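Local coordinates for hypothetical protein (Parabacteroides merdae, PDB 4OO3) that probably acts as a dinucleotide-dependent oxidoreductase, joining an NAD-binding Rossmann fold to a C-terminal oxidoreductase domain, though its substrate is not known, at residues V41-T45 / T75-Y79; N98-T102 / S117-I123; V204-N210 / P270-D276. All coordinates share one frame; numbering follows the deposited sequence.

Interaction 1 of 3, residues V41-T45 / T75-Y79; sequences VYAPT and TGDDY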
ATOM      1  N   VAL A  41     -14.630  11.749  15.677  1.00 29.73           N
ATOM      2  CA  VAL A  41     -13.729  10.675  16.102  1.00 28.65           C
ATOM      3  C   VAL A  41     -14.408   9.779  17.148  1.00 28.27           C
ATOM      4  O   VAL A  41     -14.973  10.274  18.126  1.00 28.51           O
ATOM      5  CB  VAL A  41     -12.430  11.261  16.715  1.00 30.06           C
ATOM      6  CG1 VAL A  41     -11.542  10.161  17.293  1.00 29.15           C
ATOM      7  CG2 VAL A  41     -11.668  12.091  15.685  1.00 29.28           C
ATOM      8  N   TYR A  42     -14.355   8.468  16.925  1.00 27.55           N
ATOM      9  CA  TYR A  42     -14.804   7.472  17.894  1.00 27.34           C
ATOM     10  C   TYR A  42     -13.688   6.459  18.105  1.00 28.83           C
ATOM     11  O   TYR A  42     -13.212   5.839  17.147  1.00 28.42           O
ATOM     12  CB  TYR A  42     -16.048   6.741  17.385  1.00 27.68           C
ATOM     13  CG  TYR A  42     -17.217   7.656  17.130  1.00 27.07           C
ATOM     14  CD1 TYR A  42     -17.319   8.344  15.938  1.00 27.18           C
ATOM     15  CD2 TYR A  42     -18.204   7.842  18.087  1.00 28.21           C
ATOM     16  CE1 TYR A  42     -18.378   9.195  15.688  1.00 28.61           C
ATOM     17  CE2 TYR A  42     -19.278   8.695  17.846  1.00 29.74           C
ATOM     18  CZ  TYR A  42     -19.349   9.368  16.640  1.00 28.75           C
ATOM     19  OH  TYR A  42     -20.385  10.212  16.361  1.00 30.97           O
ATOM     20  N   ALA A  43     -13.292   6.262  19.351  1.00 29.58           N
ATOM     21  CA  ALA A  43     -12.157   5.404  19.638  1.00 31.46           C
ATOM     22  C   ALA A  43     -12.142   4.980  21.090  1.00 32.67           C
ATOM     23  O   ALA A  43     -12.667   5.685  21.941  1.00 33.66           O
ATOM     24  CB  ALA A  43     -10.864   6.139  19.309  1.00 32.50           C
ATOM     25  N   PRO A  44     -11.523   3.829  21.383  1.00 33.35           N
ATOM     26  CA  PRO A  44     -11.257   3.574  22.790  1.00 35.18           C
ATOM     27  C   PRO A  44     -10.258   4.607  23.312  1.00 36.15           C
ATOM     28  O   PRO A  44      -9.500   5.194  22.528  1.00 37.74           O
ATOM     29  CB  PRO A  44     -10.656   2.167  22.784  1.00 34.01           C
ATOM     30  CG  PRO A  44     -10.019   2.041  21.440  1.00 32.83           C
ATOM     31  CD  PRO A  44     -10.858   2.854  20.500  1.00 32.33           C
ATOM     32  N   THR A  45     -10.276   4.845  24.616  1.00 37.31           N
ATOM     33  CA  THR A  45      -9.298   5.724  25.244  1.00 38.97           C
ATOM     34  C   THR A  45      -7.922   5.103  25.064  1.00 38.27           C
ATOM     35  O   THR A  45      -7.807   3.894  24.921  1.00 37.31           O
ATOM     36  CB  THR A  45      -9.556   5.873  26.755  1.00 42.00           C
ATOM     37  OG1 THR A  45      -9.547   4.576  27.361  1.00 46.57           O
ATOM     38  CG2 THR A  45     -10.903   6.545  27.029  1.00 40.56           C
ATOM     39  N   THR A  75     -14.507   9.095  23.227  1.00 33.10           N
ATOM     40  CA  THR A  75     -13.726   7.934  23.630  1.00 33.38           C
ATOM     41  C   THR A  75     -14.481   7.139  24.685  1.00 35.14           C
ATOM     42  O   THR A  75     -15.078   7.705  25.593  1.00 39.12           O
ATOM     43  CB  THR A  75     -12.308   8.319  24.109  1.00 33.41           C
ATOM     44  OG1 THR A  75     -12.385   9.251  25.192  1.00 35.80           O
ATOM     45  CG2 THR A  75     -11.517   8.944  22.973  1.00 32.87           C
ATOM     46  N   GLY A  76     -14.465   5.823  24.536  1.00 35.94           N
ATOM     47  CA  GLY A  76     -15.163   4.915  25.436  1.00 38.06           C
ATOM     48  C   GLY A  76     -15.138   3.500  24.883  1.00 37.69           C
ATOM     49  O   GLY A  76     -14.853   3.300  23.705  1.00 35.83           O
ATOM     50  N   ASP A  77     -15.423   2.520  25.732  1.00 40.23           N
ATOM     51  CA  ASP A  77     -15.500   1.117  25.299  1.00 46.18           C
ATOM     52  C   ASP A  77     -16.525   0.912  24.181  1.00 41.91           C
ATOM     53  O   ASP A  77     -16.341   0.061  23.313  1.00 46.18           O
ATOM     54  CB  ASP A  77     -15.876   0.206  26.473  1.00 54.89           C
ATOM     55  CG  ASP A  77     -14.807   0.153  27.547  1.00 62.77           C
ATOM     56  OD1 ASP A  77     -13.606   0.036  27.212  1.00 61.96           O
ATOM     57  OD2 ASP A  77     -15.180   0.212  28.739  1.00 77.33           O
ATOM     58  N   ASP A  78     -17.594   1.700  24.205  1.00 37.94           N
ATOM     59  CA  ASP A  78     -18.685   1.566  23.247  1.00 36.58           C
ATOM     60  C   ASP A  78     -18.534   2.482  22.031  1.00 35.14           C
ATOM     61  O   ASP A  78     -19.538   2.896  21.443  1.00 34.88           O
ATOM     62  CB  ASP A  78     -20.016   1.867  23.950  1.00 37.63           C
ATOM     63  CG  ASP A  78     -20.089   3.293  24.509  1.00 37.58           C
ATOM     64  OD1 ASP A  78     -19.044   3.975  24.602  1.00 38.30           O
ATOM     65  OD2 ASP A  78     -21.198   3.724  24.870  1.00 38.83           O
ATOM     66  N   TYR A  79     -17.293   2.796  21.655  1.00 33.78           N
ATOM     67  CA  TYR A  79     -17.024   3.739  20.556  1.00 32.78           C
ATOM     68  C   TYR A  79     -17.736   3.357  19.247  1.00 32.98           C
ATOM     69  O   TYR A  79     -18.344   4.220  18.607  1.00 32.49           O
ATOM     70  CB  TYR A  79     -15.507   3.922  20.323  1.00 33.07           C
ATOM     71  CG  TYR A  79     -14.764   2.650  19.950  1.00 32.82           C
ATOM     72  CD1 TYR A  79     -14.619   2.271  18.616  1.00 31.83           C
ATOM     73  CD2 TYR A  79     -14.217   1.827  20.929  1.00 34.52           C
ATOM     74  CE1 TYR A  79     -13.957   1.110  18.275  1.00 32.71           C
ATOM     75  CE2 TYR A  79     -13.554   0.661  20.599  1.00 34.71           C
ATOM     76  CZ  TYR A  79     -13.425   0.311  19.273  1.00 34.04           C
ATOM     77  OH  TYR A  79     -12.772  -0.843  18.954  1.00 35.05           O
TER

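Interaction 2 of 3, residues N98-T102 / S117-I123; sequences NGKKT and SDKPMAI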
ATOM      1  N   ASN A  98      -5.540  -3.793  12.259  1.00 36.14           N
ATOM      2  CA  ASN A  98      -6.001  -4.541  11.092  1.00 35.34           C
ATOM      3  C   ASN A  98      -6.790  -5.796  11.436  1.00 35.34           C
ATOM      4  O   ASN A  98      -7.505  -6.326  10.592  1.00 39.08           O
ATOM      5  CB  ASN A  98      -4.812  -4.902  10.194  1.00 33.98           C
ATOM      6  CG  ASN A  98      -4.118  -3.676   9.630  1.00 32.15           C
ATOM      7  OD1 ASN A  98      -4.764  -2.700   9.279  1.00 34.82           O
ATOM      8  ND2 ASN A  98      -2.799  -3.724   9.536  1.00 32.16           N
ATOM      9  N   GLY A  99      -6.660  -6.276  12.666  1.00 36.16           N
ATOM     10  CA  GLY A  99      -7.438  -7.429  13.122  1.00 37.35           C
ATOM     11  C   GLY A  99      -8.907  -7.076  13.278  1.00 36.90           C
ATOM     12  O   GLY A  99      -9.783  -7.848  12.899  1.00 37.05           O
ATOM     13  N   LYS A 100      -9.153  -5.889  13.828  1.00 36.34           N
ATOM     14  CA  LYS A 100     -10.495  -5.332  13.980  1.00 38.39           C
ATOM     15  C   LYS A 100     -11.097  -4.723  12.694  1.00 35.34           C
ATOM     16  O   LYS A 100     -12.302  -4.526  12.609  1.00 36.26           O
ATOM     17  CB  LYS A 100     -10.452  -4.232  15.044  1.00 42.15           C
ATOM     18  CG  LYS A 100     -10.120  -4.692  16.454  1.00 44.91           C
ATOM     19  CD  LYS A 100      -9.677  -3.509  17.309  1.00 49.41           C
ATOM     20  CE  LYS A 100     -10.359  -3.472  18.665  1.00 55.82           C
ATOM     21  NZ  LYS A 100      -9.725  -4.412  19.625  1.00 59.20           N
ATOM     22  N   LYS A 101     -10.261  -4.429  11.705  1.00 34.03           N
ATOM     23  CA  LYS A 101     -10.647  -3.553  10.598  1.00 32.71           C
ATOM     24  C   LYS A 101     -11.839  -4.038   9.781  1.00 32.56           C
ATOM     25  O   LYS A 101     -12.743  -3.261   9.487  1.00 31.26           O
ATOM     26  CB  LYS A 101      -9.462  -3.354   9.658  1.00 32.13           C
ATOM     27  CG  LYS A 101      -9.743  -2.451   8.468  1.00 34.21           C
ATOM     28  CD  LYS A 101      -8.607  -2.505   7.455  1.00 34.54           C
ATOM     29  CE  LYS A 101      -7.358  -1.793   7.936  1.00 34.40           C
ATOM     30  NZ  LYS A 101      -7.518  -0.315   7.916  1.00 39.66           N
ATOM     31  N   THR A 102     -11.824  -5.304   9.382  1.00 30.59           N
ATOM     32  CA  THR A 102     -12.803  -5.790   8.416  1.00 30.81           C
ATOM     33  C   THR A 102     -14.221  -5.761   9.006  1.00 32.77           C
ATOM     34  O   THR A 102     -15.179  -5.361   8.330  1.00 31.57           O
ATOM     35  CB  THR A 102     -12.435  -7.199   7.891  1.00 31.13           C
ATOM     36  OG1 THR A 102     -11.013  -7.296   7.712  1.00 30.19           O
ATOM     37  CG2 THR A 102     -13.121  -7.466   6.559  1.00 31.25           C
ATOM     38  N   SER A 117     -10.242   2.976   3.525  1.00 29.55           N
ATOM     39  CA  SER A 117      -9.418   2.247   4.475  1.00 28.48           C
ATOM     40  C   SER A 117      -8.010   2.128   3.948  1.00 29.67           C
ATOM     41  O   SER A 117      -7.799   1.892   2.764  1.00 32.03           O
ATOM     42  CB  SER A 117      -9.986   0.848   4.697  1.00 28.45           C
ATOM     43  OG  SER A 117      -9.081   0.044   5.435  1.00 27.73           O
ATOM     44  N   ASP A 118      -7.040   2.279   4.835  1.00 29.69           N
ATOM     45  CA  ASP A 118      -5.688   1.874   4.530  1.00 28.14           C
ATOM     46  C   ASP A 118      -5.660   0.359   4.291  1.00 28.64           C
ATOM     47  O   ASP A 118      -6.559  -0.379   4.710  1.00 27.30           O
ATOM     48  CB  ASP A 118      -4.758   2.220   5.690  1.00 29.71           C
ATOM     49  CG  ASP A 118      -3.300   2.308   5.266  1.00 31.78           C
ATOM     50  OD1 ASP A 118      -3.006   2.154   4.055  1.00 33.82           O
ATOM     51  OD2 ASP A 118      -2.451   2.551   6.148  1.00 30.40           O
ATOM     52  N   LYS A 119      -4.636  -0.097   3.591  1.00 26.74           N
ATOM     53  CA  LYS A 119      -4.358  -1.525   3.502  1.00 29.89           C
ATOM     54  C   LYS A 119      -3.850  -2.074   4.841  1.00 30.34           C
ATOM     55  O   LYS A 119      -3.378  -1.315   5.689  1.00 30.74           O
ATOM     56  CB  LYS A 119      -3.341  -1.811   2.390  1.00 31.80           C
ATOM     57  CG  LYS A 119      -2.131  -0.872   2.346  1.00 34.08           C
ATOM     58  CD  LYS A 119      -0.826  -1.529   2.744  1.00 39.65           C
ATOM     59  CE  LYS A 119      -0.710  -1.758   4.232  1.00 40.72           C
ATOM     60  NZ  LYS A 119       0.717  -1.814   4.619  1.00 44.49           N
ATOM     61  N   PRO A 120      -3.973  -3.396   5.059  1.00 31.69           N
ATOM     62  CA  PRO A 120      -4.738  -4.382   4.308  1.00 28.41           C
ATOM     63  C   PRO A 120      -6.154  -4.491   4.861  1.00 29.13           C
ATOM     64  O   PRO A 120      -6.335  -4.561   6.082  1.00 27.75           O
ATOM     65  CB  PRO A 120      -3.977  -5.684   4.575  1.00 29.70           C
ATOM     66  CG  PRO A 120      -3.389  -5.499   5.926  1.00 29.04           C
ATOM     67  CD  PRO A 120      -3.184  -4.026   6.140  1.00 28.71           C
HETATM   68  N   MSE A 121      -7.141  -4.516   3.967  1.00 29.39           N
HETATM   69  CA  MSE A 121      -8.562  -4.645   4.350  1.00 27.09           C
HETATM   70  C   MSE A 121      -8.940  -6.042   4.753  1.00 28.66           C
HETATM   71  O   MSE A 121     -10.033  -6.257   5.269  1.00 32.42           O
HETATM   72  CB  MSE A 121      -9.456  -4.162   3.202  1.00 23.53           C
HETATM   73  CG  MSE A 121      -9.219  -2.672   2.970  1.00 21.75           C
HETATM   74 SE   MSE A 121     -10.745  -1.882   2.007  0.75 19.11          SE
HETATM   75  CE  MSE A 121     -10.425  -2.794   0.302  1.00 20.55           C
ATOM     76  N   ALA A 122      -8.057  -7.007   4.512  1.00 31.17           N
ATOM     77  CA  ALA A 122      -8.213  -8.363   5.049  1.00 32.04           C
ATOM     78  C   ALA A 122      -6.837  -8.968   5.307  1.00 31.62           C
ATOM     79  O   ALA A 122      -5.923  -8.757   4.505  1.00 31.51           O
ATOM     80  CB  ALA A 122      -9.008  -9.240   4.092  1.00 32.75           C
ATOM     81  N   ILE A 123      -6.708  -9.710   6.417  1.00 30.58           N
ATOM     82  CA  ILE A 123      -5.432 -10.309   6.851  1.00 30.65           C
ATOM     83  C   ILE A 123      -5.435 -11.846   6.912  1.00 31.70           C
ATOM     84  O   ILE A 123      -4.455 -12.452   7.351  1.00 29.65           O
ATOM     85  CB  ILE A 123      -4.990  -9.771   8.234  1.00 30.19           C
ATOM     86  CG1 ILE A 123      -5.972 -10.187   9.335  1.00 31.17           C
ATOM     87  CG2 ILE A 123      -4.836  -8.265   8.196  1.00 28.91           C
ATOM     88  CD1 ILE A 123      -5.523  -9.791  10.730  1.00 31.21           C
TER
HETATM   89  O   HOH W   1      -1.693  -1.454   7.915  1.00 29.54           O
HETATM   90  O   HOH W   2      -8.022  -6.402   7.610  1.00 45.33           O

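Interaction 3 of 3, residues V204-N210 / P270-D276; sequences VWYLDVN and PDFLKKD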
ATOM      1  N   VAL A 204       2.246  -0.993  20.319  1.00 42.86           N
ATOM      2  CA  VAL A 204       2.657  -2.318  20.789  1.00 42.94           C
ATOM      3  C   VAL A 204       2.095  -3.449  19.941  1.00 40.76           C
ATOM      4  O   VAL A 204       2.789  -4.432  19.694  1.00 43.82           O
ATOM      5  CB  VAL A 204       2.279  -2.584  22.267  1.00 46.43           C
ATOM      6  CG1 VAL A 204       3.320  -1.974  23.190  1.00 48.63           C
ATOM      7  CG2 VAL A 204       0.878  -2.077  22.602  1.00 44.79           C
ATOM      8  N   TRP A 205       0.854  -3.297  19.482  1.00 37.16           N
ATOM      9  CA  TRP A 205       0.175  -4.361  18.729  1.00 35.28           C
ATOM     10  C   TRP A 205       0.661  -4.483  17.290  1.00 34.15           C
ATOM     11  O   TRP A 205       0.277  -5.433  16.597  1.00 32.71           O
ATOM     12  CB  TRP A 205      -1.355  -4.197  18.754  1.00 34.87           C
ATOM     13  CG  TRP A 205      -1.818  -2.814  18.467  1.00 35.32           C
ATOM     14  CD1 TRP A 205      -2.175  -1.867  19.385  1.00 34.58           C
ATOM     15  CD2 TRP A 205      -1.962  -2.203  17.182  1.00 34.73           C
ATOM     16  NE1 TRP A 205      -2.533  -0.710  18.751  1.00 35.14           N
ATOM     17  CE2 TRP A 205      -2.415  -0.887  17.396  1.00 34.59           C
ATOM     18  CE3 TRP A 205      -1.758  -2.639  15.866  1.00 35.25           C
ATOM     19  CZ2 TRP A 205      -2.665  -0.004  16.349  1.00 34.41           C
ATOM     20  CZ3 TRP A 205      -2.010  -1.758  14.823  1.00 32.92           C
ATOM     21  CH2 TRP A 205      -2.454  -0.458  15.073  1.00 34.08           C
ATOM     22  N   TYR A 206       1.485  -3.535  16.833  1.00 32.20           N
ATOM     23  CA  TYR A 206       2.071  -3.620  15.498  1.00 31.47           C
ATOM     24  C   TYR A 206       2.884  -4.906  15.340  1.00 31.14           C
ATOM     25  O   TYR A 206       2.935  -5.487  14.265  1.00 32.11           O
ATOM     26  CB  TYR A 206       2.957  -2.405  15.195  1.00 31.39           C
ATOM     27  CG  TYR A 206       3.514  -2.419  13.783  1.00 31.42           C
ATOM     28  CD1 TYR A 206       2.779  -1.899  12.720  1.00 32.25           C
ATOM     29  CD2 TYR A 206       4.764  -2.969  13.505  1.00 31.44           C
ATOM     30  CE1 TYR A 206       3.274  -1.917  11.422  1.00 30.28           C
ATOM     31  CE2 TYR A 206       5.268  -2.990  12.209  1.00 31.53           C
ATOM     32  CZ  TYR A 206       4.518  -2.463  11.174  1.00 31.88           C
ATOM     33  OH  TYR A 206       5.002  -2.484   9.886  1.00 34.37           O
ATOM     34  N   LEU A 207       3.515  -5.342  16.419  1.00 32.04           N
ATOM     35  CA  LEU A 207       4.344  -6.538  16.398  1.00 33.05           C
ATOM     36  C   LEU A 207       3.553  -7.817  16.715  1.00 33.68           C
ATOM     37  O   LEU A 207       4.123  -8.912  16.747  1.00 35.03           O
ATOM     38  CB  LEU A 207       5.512  -6.348  17.365  1.00 32.96           C
ATOM     39  CG  LEU A 207       6.437  -5.185  16.982  1.00 31.76           C
ATOM     40  CD1 LEU A 207       7.480  -4.944  18.060  1.00 33.38           C
ATOM     41  CD2 LEU A 207       7.129  -5.451  15.658  1.00 30.80           C
ATOM     42  N   ASP A 208       2.248  -7.671  16.951  1.00 32.76           N
ATOM     43  CA  ASP A 208       1.334  -8.806  17.087  1.00 33.61           C
ATOM     44  C   ASP A 208       0.687  -9.057  15.727  1.00 33.29           C
ATOM     45  O   ASP A 208      -0.172  -8.285  15.282  1.00 31.58           O
ATOM     46  CB  ASP A 208       0.267  -8.509  18.145  1.00 34.79           C
ATOM     47  CG  ASP A 208      -0.671  -9.690  18.407  1.00 36.14           C
ATOM     48  OD1 ASP A 208      -0.516 -10.772  17.794  1.00 36.53           O
ATOM     49  OD2 ASP A 208      -1.581  -9.523  19.243  1.00 37.18           O
ATOM     50  N   VAL A 209       1.099 -10.139  15.070  1.00 33.86           N
ATOM     51  CA  VAL A 209       0.610 -10.456  13.723  1.00 34.15           C
ATOM     52  C   VAL A 209      -0.889 -10.765  13.671  1.00 34.64           C
ATOM     53  O   VAL A 209      -1.470 -10.777  12.589  1.00 34.52           O
ATOM     54  CB  VAL A 209       1.397 -11.621  13.062  1.00 36.29           C
ATOM     55  CG1 VAL A 209       2.870 -11.254  12.912  1.00 36.66           C
ATOM     56  CG2 VAL A 209       1.227 -12.937  13.826  1.00 34.87           C
ATOM     57  N   ASN A 210      -1.512 -11.015  14.824  1.00 34.87           N
ATOM     58  CA  ASN A 210      -2.967 -11.178  14.880  1.00 36.11           C
ATOM     59  C   ASN A 210      -3.710  -9.847  14.738  1.00 34.35           C
ATOM     60  O   ASN A 210      -4.878  -9.810  14.372  1.00 33.28           O
ATOM     61  CB  ASN A 210      -3.389 -11.852  16.187  1.00 38.77           C
ATOM     62  CG  ASN A 210      -2.905 -13.292  16.297  1.00 40.52           C
ATOM     63  OD1 ASN A 210      -2.466 -13.724  17.357  1.00 43.17           O
ATOM     64  ND2 ASN A 210      -2.994 -14.037  15.208  1.00 41.00           N
ATOM     65  N   PRO A 270       4.413  -6.710  26.465  1.00 59.78           N
ATOM     66  CA  PRO A 270       2.993  -6.795  26.790  1.00 60.49           C
ATOM     67  C   PRO A 270       2.505  -8.229  26.881  1.00 60.54           C
ATOM     68  O   PRO A 270       3.091  -9.129  26.284  1.00 61.60           O
ATOM     69  CB  PRO A 270       2.317  -6.091  25.615  1.00 60.47           C
ATOM     70  CG  PRO A 270       3.324  -5.100  25.162  1.00 61.23           C
ATOM     71  CD  PRO A 270       4.661  -5.752  25.376  1.00 61.67           C
ATOM     72  N   ASP A 271       1.424  -8.414  27.622  1.00 61.87           N
ATOM     73  CA  ASP A 271       0.900  -9.729  27.935  1.00 61.80           C
ATOM     74  C   ASP A 271       0.483 -10.514  26.691  1.00 60.07           C
ATOM     75  O   ASP A 271       0.738 -11.716  26.586  1.00 62.06           O
ATOM     76  CB  ASP A 271      -0.300  -9.568  28.857  1.00 65.24           C
ATOM     77  CG  ASP A 271      -0.666 -10.843  29.545  1.00 63.48           C
ATOM     78  OD1 ASP A 271       0.202 -11.403  30.251  1.00 63.06           O
ATOM     79  OD2 ASP A 271      -1.825 -11.275  29.388  1.00 61.33           O
ATOM     80  N   PHE A 272      -0.151  -9.816  25.755  1.00 55.15           N
ATOM     81  CA  PHE A 272      -0.683 -10.429  24.538  1.00 54.67           C
ATOM     82  C   PHE A 272       0.379 -10.826  23.503  1.00 52.75           C
ATOM     83  O   PHE A 272       0.040 -11.414  22.478  1.00 50.12           O
ATOM     84  CB  PHE A 272      -1.715  -9.498  23.885  1.00 54.91           C
ATOM     85  CG  PHE A 272      -1.144  -8.192  23.403  1.00 55.19           C
ATOM     86  CD1 PHE A 272      -0.639  -8.074  22.114  1.00 51.15           C
ATOM     87  CD2 PHE A 272      -1.120  -7.076  24.235  1.00 53.71           C
ATOM     88  CE1 PHE A 272      -0.111  -6.876  21.667  1.00 50.37           C
ATOM     89  CE2 PHE A 272      -0.593  -5.874  23.791  1.00 53.38           C
ATOM     90  CZ  PHE A 272      -0.087  -5.774  22.505  1.00 49.74           C
ATOM     91  N   LEU A 273       1.644 -10.496  23.762  1.00 50.92           N
ATOM     92  CA  LEU A 273       2.749 -10.857  22.869  1.00 49.13           C
ATOM     93  C   LEU A 273       3.546 -12.070  23.352  1.00 47.83           C
ATOM     94  O   LEU A 273       4.380 -12.585  22.616  1.00 43.97           O
ATOM     95  CB  LEU A 273       3.701  -9.668  22.697  1.00 49.37           C
ATOM     96  CG  LEU A 273       3.252  -8.551  21.751  1.00 48.98           C
ATOM     97  CD1 LEU A 273       4.269  -7.422  21.767  1.00 49.10           C
ATOM     98  CD2 LEU A 273       3.054  -9.062  20.330  1.00 47.30           C
ATOM     99  N   LYS A 274       3.275 -12.526  24.573  1.00 51.19           N
ATOM    100  CA  LYS A 274       4.059 -13.594  25.197  1.00 56.25           C
ATOM    101  C   LYS A 274       3.980 -14.927  24.460  1.00 53.22           C
ATOM    102  O   LYS A 274       4.889 -15.748  24.573  1.00 54.00           O
ATOM    103  CB  LYS A 274       3.668 -13.779  26.673  1.00 62.46           C
ATOM    104  CG  LYS A 274       4.314 -12.756  27.603  1.00 68.77           C
ATOM    105  CD  LYS A 274       4.838 -13.392  28.883  1.00 81.30           C
ATOM    106  CE  LYS A 274       6.021 -12.622  29.459  1.00 88.28           C
ATOM    107  NZ  LYS A 274       5.688 -11.206  29.782  1.00 88.39           N
ATOM    108  N   LYS A 275       2.904 -15.140  23.709  1.00 50.09           N
ATOM    109  CA  LYS A 275       2.815 -16.294  22.805  1.00 50.82           C
ATOM    110  C   LYS A 275       3.954 -16.333  21.772  1.00 50.08           C
ATOM    111  O   LYS A 275       4.335 -17.407  21.316  1.00 49.35           O
ATOM    112  CB  LYS A 275       1.467 -16.311  22.079  1.00 50.79           C
ATOM    113  CG  LYS A 275       1.206 -15.102  21.184  1.00 49.40           C
ATOM    114  CD  LYS A 275      -0.203 -15.130  20.620  1.00 48.72           C
ATOM    115  CE  LYS A 275      -0.607 -13.775  20.066  1.00 50.86           C
ATOM    116  NZ  LYS A 275       0.367 -13.214  19.081  1.00 51.87           N
ATOM    117  N   ASP A 276       4.485 -15.161  21.418  1.00 50.00           N
ATOM    118  CA  ASP A 276       5.539 -15.028  20.404  1.00 48.89           C
ATOM    119  C   ASP A 276       6.950 -14.862  20.981  1.00 50.26           C
ATOM    120  O   ASP A 276       7.919 -14.817  20.229  1.00 49.93           O
ATOM    121  CB  ASP A 276       5.228 -13.830  19.503  1.00 46.13           C
ATOM    122  CG  ASP A 276       3.911 -13.979  18.777  1.00 43.49           C
ATOM    123  OD1 ASP A 276       3.654 -15.081  18.256  1.00 42.54           O
ATOM    124  OD2 ASP A 276       3.131 -13.000  18.733  1.00 41.51           O
TER
HETATM  125  O   HOH W   3       3.221 -11.435  16.466  1.00 31.28           O

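Interaction 1 of 3, residues V41-T45 / T75-Y79
The carbonyl oxygen A43 O is gripped by two neighbouring residues of 75-79: G76 N donates a hydrogen bond to it at 3.2 Å, and T75 CA makes a CH...O contact at 3.0 Å. The donor nitrogen is tilted 21° from the carbonyl plane, and the N-H runs fairly straight at 151°. A43 and T75 face each other here as a parallel beta bridge. Strand 70-75 is the outermost strand on this side of the parallel Rossmann sheet, with strand 38-43 next to it, so these are the C-terminal ends of adjacent strands, the side on which such folds usually take up their dinucleotide. Beyond the bridge the chain swings through a type I turn, G76 to Y79, into helix 79-86. Glycine suits the start of this turn, because a beta carbon at G76 would be crowded by D78 OD1. The turn brings Y79 back across the end of strand 38-43, where Y79 CB sits 3.4 Å from A43 N. With CG between the backbone N and the carbonyl carbon (chi1 60°), the Y79 ring is laid against P44, and P44 CD stands over one face in a CH-pi contact, 3.6 Å from the ring centroid. Proline's CD, bonded to nitrogen, turns weakly polarised C-H groups onto the ring face, while the Y79 hydroxyl bonds to Y104. Y42 adds its CB, 4.1 Å from Y79 CB, before its ring leads away to put its OH on E86. The T45 and T75 side chains cross at about a right angle, T45 CG2 lying 3.6 Å from T75 OG1.

Interaction 2 of 3, residues N98-T102 / S117-I123
K101 leaves helix 98-110 fully extended at first, with CG opposite the backbone N (chi1 -180°), then bends at its last two torsions (chi3 -72°, chi4 -73°), which curls the ammonium in toward the backbone of 117-123. There K101 NZ donates to S117 OG at 3.0 Å and, weakly, to D118 O at 3.3 Å, while Q94 OE1 takes a further bond; two good acceptors and a weaker one thus surround the buried ammonium. S117 OG also donates to D118 O, at 2.7 Å. The aliphatic part of the lysine is used as well, K101 CD lying 3.4 Å from P120 O. D118-K119-P120, with a cis peptide before the proline, follows strand 114-117 and probably corresponds to the Glu-Lys-Pro motif of the Gfo/Idh/MocA oxidoreductases, which in relatives lies near the nicotinamide. N98 meets this loop too: its side chain crosses that of P120 at about a right angle, N98 ND2 3.4 Å from P120 CD. The same nitrogen bonds to Q212 O and to a water that donates to K119 O. One turn along, T102 OG1 donates to M121 O at 2.8 Å, reaching it from above the carbonyl plane. I123 adds apolar contact, its CD1 3.9 Å from G99 CA, where glycine presents only backbone.

Interaction 3 of 3, residues V204-N210 / P270-D276
D208 and K275 meet at about a right angle, K275 NZ coming within 2.9 Å of D208 OD1 in a salt bridge. The ammonium comes from above the carboxylate plane, 51° out of it. N210 N reaches D208 OD1 at 3.1 Å from the opposite face, 59° out, so this oxygen is held between a charged donor and a backbone one. Aspartate suits this N-cap position: it is short enough to turn back on the first turn of helix 209-212. Its carboxyl carbon lies trans to its own backbone N (chi1 -176°), which sets the carboxylate beside K275 and F272. The other oxygen, D208 OD2, bonds to Q211 and lies 3.4 Å from F272 CD1. V204 CG2 and D208 CB lie at the edge of the F272 ring, V204 CG2 3.8 Å from F272 CZ. V204 and P270 cross obliquely, V204 CG1 3.7 Å from P270 CG, so one branched side chain serves two apolar partners. L273 CD2 lies 3.6 Å from D208 CB, with F260 of helix 257-264 alongside the leucine. This joins two stretches with 3-10 turns, both in the putative oxidoreductase C-terminal region, while W205 reaches D48 of the Rossmann part. Replacing D208 with an alanine would probably leave K275 without its salt-bridge partner across the contact and N210 N without its capping acceptor. K275 NZ also bridges to D276 OD2 at 2.8 Å, and a water joins that oxygen to L207 O and V209 N. One ammonium placed between two carboxylates is likely to ease their repulsion and favour their ionised forms, so the pairing of 204-210 with 270-276 probably relies on charge as well as on the apolar patch beside it.

Interaction 2 is the buried one, while interactions 1 and 3 are partly buried and reach the surface. Interactions 1 and 2 both belong to the Rossmann part and sit at the C-terminal ends of its parallel strands: the first joins two strand ends on one flank, the second helix 98-110 to the loop after strand 114-117. Interaction 3 ties together two pieces of the C-terminal region. The chemistry follows the place: backbone pairing and a ring face in 1, polar donors to carbonyls in 2, a salt-bridge network in 3. Interaction 2 touches both others, through Y79 against K100 and I123 against N210, whereas 1 and 3 stay about 8 Å apart at their nearest atoms.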